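Local coordinates for protein p450 cytochrome, putative (PDB 6Y01) that probably binds the molybdenum cofactor and carries it, as a Moco carrier protein with a Rossmann-type fold, at residues I18-P23 with V111-G116. Residues are numbered along the deposited sequence; the frame is centred on the assembly and turned at random.
Sequences IGVMGP and VVIACG
Gly-19 and Met-21 on strand 18-21 exchange four backbone hydrogen bonds with strand 111-115, in the staggered pattern of parallel neighbours. The first runs from Gly-19 N to Val-111 O and is the most bent, 158° at the hydrogen. Gly-19 O then accepts Ile-113 N at 2.8 Å, Met-21 N gives to Ile-113 O in a practically straight bond (179°), and Met-21 O receives Cys-115 N at 2.8 Å. Gly-19 O and Ile-113 O each also take a CA-H contact, from Val-112 and Val-20 respectively. There the amide bonding across the pair stops: Cys-115 O, buried and with no hydrogen-bond partner in the model, faces carbons instead, Gly-22 CA and Pro-23 CD, each 3.3 Å away.

On the face carrying Ile-18, Val-20, Val-111 and Ile-113, branched aliphatic residues suit extended backbone and pack against helices 29-44, 58-68 and 162-176. Ile-18 holds CG2 anti to its backbone N, beside the carbonyl carbon, where the methyl meets Ile-113 CD1 at 3.8 Å; the two isoleucines cross at a slant.

On the other face, Met-21 bends at chi2 and chi3, folding back to lay CE 4.0 Å from Gly-19 CA, where glycine, without a side chain, suits the close approach. Met-21 CG rests slantwise on Val-112 CG1 at 4.0 Å, while small Ala-114 sits against Thr-121 and Val-125 of helix 119-130. At the C-terminal ends, Gly-116 takes a positive phi (86°), readily adopted by glycine.

Strand 18-21 bonds on its other edge to strand 48-51, and Val-112 to Pro-134 beside strand 135-138. The pair marks the switch point of the Rossmann-type sheet, where strand order reverses. The chemistry implies a core aligned by nearly linear amide bonds, its faces covered largely by apolar side chains and helices, with glycine- and proline-bearing ends at the edge where such folds commonly bind ligands.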
ATOM      1  N   ILE D  18     -11.714  -1.220 -18.135  1.00 23.92           N
ATOM      2  CA  ILE D  18     -12.002  -2.657 -17.995  1.00 23.36           C
ATOM      3  C   ILE D  18     -10.725  -3.322 -17.557  1.00 23.53           C
ATOM      4  O   ILE D  18      -9.690  -3.243 -18.283  1.00 24.00           O
ATOM      5  CB  ILE D  18     -12.517  -3.262 -19.300  1.00 24.47           C
ATOM      6  CG1 ILE D  18     -13.670  -2.439 -19.883  1.00 27.07           C
ATOM      7  CG2 ILE D  18     -12.913  -4.704 -19.092  1.00 26.18           C
ATOM      8  CD1 ILE D  18     -14.815  -2.168 -18.992  1.00 28.23           C
ATOM      9  N   GLY D  19     -10.756  -3.948 -16.371  1.00 23.33           N
ATOM     10  CA  GLY D  19      -9.613  -4.680 -15.876  1.00 24.34           C
ATOM     11  C   GLY D  19      -9.650  -6.097 -16.370  1.00 24.79           C
ATOM     12  O   GLY D  19     -10.624  -6.758 -16.183  1.00 32.81           O
ATOM     13  N   VAL D  20      -8.587  -6.545 -17.002  1.00 22.76           N
ATOM     14  CA  VAL D  20      -8.462  -7.934 -17.461  1.00 23.61           C
ATOM     15  C   VAL D  20      -7.369  -8.583 -16.644  1.00 23.98           C
ATOM     16  O   VAL D  20      -6.206  -8.170 -16.723  1.00 24.59           O
ATOM     17  CB  VAL D  20      -8.222  -8.079 -18.972  1.00 23.85           C
ATOM     18  CG1 VAL D  20      -8.029  -9.544 -19.318  1.00 25.41           C
ATOM     19  CG2 VAL D  20      -9.381  -7.465 -19.726  1.00 26.02           C
ATOM     20  N   MET D  21      -7.765  -9.578 -15.856  1.00 24.93           N
ATOM     21  CA  MET D  21      -6.890 -10.328 -14.973  1.00 25.33           C
ATOM     22  C   MET D  21      -6.807 -11.745 -15.549  1.00 22.95           C
ATOM     23  O   MET D  21      -7.749 -12.236 -16.170  1.00 27.03           O
ATOM     24  CB  MET D  21      -7.494 -10.406 -13.523  1.00 28.61           C
ATOM     25  CG  MET D  21      -7.871  -9.081 -12.909  1.00 37.03           C
ATOM     26  SD  MET D  21      -6.456  -7.941 -12.511  1.00 42.67           S
ATOM     27  CE  MET D  21      -6.871  -6.543 -13.549  1.00 41.88           C
ATOM     28  N   GLY D  22      -5.716 -12.437 -15.298  1.00 23.85           N
ATOM     29  CA  GLY D  22      -5.639 -13.859 -15.606  1.00 23.74           C
ATOM     30  C   GLY D  22      -4.226 -14.373 -15.414  1.00 23.50           C
ATOM     31  O   GLY D  22      -3.304 -13.615 -15.132  1.00 26.84           O
ATOM     32  N   PRO D  23      -4.026 -15.680 -15.573  1.00 25.03           N
ATOM     33  CA  PRO D  23      -2.723 -16.290 -15.352  1.00 24.82           C
ATOM     34  C   PRO D  23      -1.659 -15.894 -16.359  1.00 25.88           C
ATOM     35  O   PRO D  23      -1.952 -15.365 -17.445  1.00 26.45           O
ATOM     36  CB  PRO D  23      -3.036 -17.794 -15.461  1.00 27.09           C
ATOM     37  CG  PRO D  23      -4.370 -17.912 -16.172  1.00 29.33           C
ATOM     38  CD  PRO D  23      -5.090 -16.642 -15.877  1.00 26.92           C
ATOM     39  N   VAL D 111     -15.365  -2.633 -14.529  1.00 25.12           N
ATOM     40  CA  VAL D 111     -15.708  -4.072 -14.575  1.00 24.39           C
ATOM     41  C   VAL D 111     -14.392  -4.815 -14.561  1.00 24.45           C
ATOM     42  O   VAL D 111     -13.418  -4.365 -15.221  1.00 25.89           O
ATOM     43  CB  VAL D 111     -16.526  -4.438 -15.817  1.00 25.81           C
ATOM     44  CG1 VAL D 111     -16.853  -5.917 -15.787  1.00 27.40           C
ATOM     45  CG2 VAL D 111     -17.766  -3.575 -15.963  1.00 28.71           C
ATOM     46  N   VAL D 112     -14.337  -5.937 -13.876  1.00 24.41           N
ATOM     47  CA  VAL D 112     -13.151  -6.805 -13.806  1.00 25.00           C
ATOM     48  C   VAL D 112     -13.515  -8.085 -14.546  1.00 26.26           C
ATOM     49  O   VAL D 112     -14.575  -8.679 -14.279  1.00 26.39           O
ATOM     50  CB  VAL D 112     -12.785  -7.121 -12.327  1.00 26.75           C
ATOM     51  CG1 VAL D 112     -11.691  -8.158 -12.258  1.00 31.56           C
ATOM     52  CG2 VAL D 112     -12.372  -5.868 -11.579  1.00 26.80           C
ATOM     53  N   ILE D 113     -12.674  -8.470 -15.511  1.00 25.05           N
ATOM     54  CA  ILE D 113     -12.811  -9.767 -16.183  1.00 25.12           C
ATOM     55  C   ILE D 113     -11.660 -10.658 -15.758  1.00 24.90           C
ATOM     56  O   ILE D 113     -10.477 -10.249 -15.860  1.00 27.54           O
ATOM     57  CB  ILE D 113     -12.784  -9.620 -17.718  1.00 26.66           C
ATOM     58  CG1 ILE D 113     -13.844  -8.638 -18.223  1.00 29.18           C
ATOM     59  CG2 ILE D 113     -12.897 -10.981 -18.353  1.00 27.76           C
ATOM     60  CD1 ILE D 113     -13.752  -8.333 -19.707  1.00 29.29           C
ATOM     61  N   ALA D 114     -12.009 -11.853 -15.303  1.00 24.70           N
ATOM     62  CA  ALA D 114     -11.023 -12.884 -15.001  1.00 24.97           C
ATOM     63  C   ALA D 114     -11.024 -13.832 -16.188  1.00 25.61           C
ATOM     64  O   ALA D 114     -11.986 -14.580 -16.394  1.00 26.36           O
ATOM     65  CB  ALA D 114     -11.339 -13.618 -13.703  1.00 29.08           C
ATOM     66  N   CYS D 115      -9.920 -13.787 -16.921  1.00 25.62           N
ATOM     67  CA  CYS D 115      -9.738 -14.584 -18.129  1.00 25.57           C
ATOM     68  C   CYS D 115      -8.783 -15.706 -17.784  1.00 25.83           C
ATOM     69  O   CYS D 115      -7.568 -15.509 -17.766  1.00 27.19           O
ATOM     70  CB  CYS D 115      -9.238 -13.656 -19.240  1.00 27.50           C
ATOM     71  SG  CYS D 115      -8.955 -14.431 -20.814  1.00 31.17           S
ATOM     72  N   GLY D 116      -9.341 -16.873 -17.490  1.00 27.14           N
ATOM     73  CA  GLY D 116      -8.618 -17.997 -16.903  1.00 27.36           C
ATOM     74  C   GLY D 116      -8.584 -17.885 -15.384  1.00 27.17           C
ATOM     75  O   GLY D 116      -9.155 -16.978 -14.783  1.00 32.03           O
TER